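Local structure of TetR family transcriptional regulator (6SRN) at the interface of chains A and B. The protein controls antibiotic production in response to a bacterial hormone in Streptomyces coelicolor, probably by binding DNA as a TetR-family transcriptional regulator. Numbering follows the deposited sequence. Chains: chain A/B, TetR family transcriptional regulator.

The interface of chains A and B. Residues chain A 165, 210-212; chain B 206-207, 210-211.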
loop_
_atom_site.group_PDB
_atom_site.type_symbol
_atom_site.label_atom_id
_atom_site.label_comp_id
_atom_site.label_asym_id
_atom_site.label_seq_id
_atom_site.Cartn_x
_atom_site.Cartn_y
_atom_site.Cartn_z
ATOM N N ARG A 165 -4.337 18.196 -18.080
ATOM C CA ARG A 165 -5.616 18.882 -17.871
ATOM C C ARG A 165 -5.480 20.122 -16.965
ATOM O O ARG A 165 -4.741 20.118 -15.971
ATOM C CB ARG A 165 -6.712 17.926 -17.328
ATOM C CG ARG A 165 -8.025 18.565 -16.871
ATOM C CD ARG A 165 -9.126 17.540 -16.583
ATOM N NE ARG A 165 -8.728 16.614 -15.520
ATOM C CZ ARG A 165 -9.030 16.713 -14.221
ATOM N NH1 ARG A 165 -9.749 17.704 -13.708
ATOM N NH2 ARG A 165 -8.582 15.804 -13.384
ATOM N N PHE A 210 -6.661 9.039 -17.943
ATOM C CA PHE A 210 -7.847 9.722 -18.497
ATOM C C PHE A 210 -8.046 11.054 -17.781
ATOM O O PHE A 210 -8.338 12.100 -18.428
ATOM C CB PHE A 210 -9.100 8.882 -18.383
ATOM C CG PHE A 210 -10.307 9.556 -18.948
ATOM C CD1 PHE A 210 -11.087 10.404 -18.166
ATOM C CD2 PHE A 210 -10.640 9.347 -20.260
ATOM C CE1 PHE A 210 -12.200 11.033 -18.704
ATOM C CE2 PHE A 210 -11.740 9.968 -20.809
ATOM C CZ PHE A 210 -12.505 10.827 -20.035
ATOM N N ALA A 211 -7.815 11.034 -16.469
ATOM C CA ALA A 211 -7.961 12.231 -15.631
ATOM C C ALA A 211 -6.808 13.227 -15.751
ATOM O O ALA A 211 -6.972 14.400 -15.405
ATOM C CB ALA A 211 -8.148 11.807 -14.203
ATOM N N LEU A 212 -5.629 12.787 -16.190
ATOM C CA LEU A 212 -4.463 13.652 -16.308
ATOM C C LEU A 212 -4.378 14.310 -17.671
ATOM O O LEU A 212 -3.846 15.396 -17.793
ATOM C CB LEU A 212 -3.149 12.913 -16.056
ATOM C CG LEU A 212 -3.008 12.464 -14.601
ATOM C CD1 LEU A 212 -1.864 11.489 -14.529
ATOM C CD2 LEU A 212 -2.769 13.622 -13.662
ATOM N N GLU B 206 -9.952 13.369 -6.693
ATOM C CA GLU B 206 -10.364 14.266 -7.783
ATOM C C GLU B 206 -10.069 13.632 -9.147
ATOM O O GLU B 206 -10.916 13.662 -10.081
ATOM C CB GLU B 206 -9.724 15.652 -7.626
ATOM C CG GLU B 206 -10.323 16.704 -8.568
ATOM C CD GLU B 206 -9.817 16.672 -9.997
ATOM O OE1 GLU B 206 -8.691 16.195 -10.305
ATOM O OE2 GLU B 206 -10.569 17.214 -10.872
ATOM N N LEU B 207 -8.904 13.030 -9.273
ATOM C CA LEU B 207 -8.580 12.346 -10.520
ATOM C C LEU B 207 -9.459 11.110 -10.741
ATOM O O LEU B 207 -10.014 10.906 -11.818
ATOM C CB LEU B 207 -7.127 11.885 -10.500
ATOM C CG LEU B 207 -6.048 12.944 -10.338
ATOM C CD1 LEU B 207 -4.683 12.277 -10.231
ATOM C CD2 LEU B 207 -6.071 13.922 -11.489
ATOM N N PHE B 210 -13.093 12.037 -11.478
ATOM C CA PHE B 210 -13.164 12.695 -12.797
ATOM C C PHE B 210 -13.219 11.635 -13.892
ATOM O O PHE B 210 -14.016 11.750 -14.866
ATOM C CB PHE B 210 -11.997 13.627 -13.038
ATOM C CG PHE B 210 -12.061 14.309 -14.366
ATOM C CD1 PHE B 210 -11.519 13.716 -15.503
ATOM C CD2 PHE B 210 -12.675 15.529 -14.465
ATOM C CE1 PHE B 210 -11.594 14.353 -16.733
ATOM C CE2 PHE B 210 -12.760 16.172 -15.681
ATOM C CZ PHE B 210 -12.237 15.572 -16.816
ATOM N N ALA B 211 -12.438 10.575 -13.695
ATOM C CA ALA B 211 -12.372 9.462 -14.652
ATOM C C ALA B 211 -13.565 8.511 -14.593
ATOM O O ALA B 211 -13.815 7.779 -15.555
ATOM C CB ALA B 211 -11.086 8.715 -14.445
#
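Near the C-terminal ends of the paired helices 197-212, A:Arg165 reaches from a loop of its own chain to bridge both subunits. Its chain leaves with CG anti to the backbone N (chi1 171°), runs extended, then bends at chi3, bringing the guanidinium flat over the ring of B:Phe210, whose CG is likewise anti to its backbone N. The two planes lie 5° apart, and NE sits over the ring centre, 3.8 Å from the centroid, in a cation-pi stack; CD continues the cover at the rim, 3.7 Å from CZ of B:Phe210. The edges of the same guanidinium are used for hydrogen bonding. End-on, NH1 and NH2 meet tip to tip the carboxylate of B:Glu206, whose chain bends at chi2: NH1 to OE2 at 3.0 Å, a salt bridge, and NH2 to OE1 at 3.1 Å, each oxygen using its syn lone pair. The guanidinium and carboxylate planes are 31° apart, so this charged fork is clearly twisted. Side-on, NE (2.8 Å) and NH2 (2.9 Å) of A:Arg165 converge on the main-chain O of A:Ala211, both in the carbonyl plane. This intrachain pair of hydrogen bonds fixes the rotation of the guanidinium and presents it to chain B, while the carboxylate probably stabilises its charge. Alongside, the methyl of A:Ala211 packs on the backbone of B:Leu207, its CB 3.7 Å from the CA. A:Phe210 and B:Phe210 cross at about a right angle, meeting CE1 to CE1 at 3.9 Å across the two-fold axis, and CD2 of A:Leu212 obliquely meets the branched tip of B:Leu207. The arginine clasp recurs with the chains exchanged, tying together the helix ends at the subunit interface, consistent with the dimeric assembly typical of TetR-family regulators.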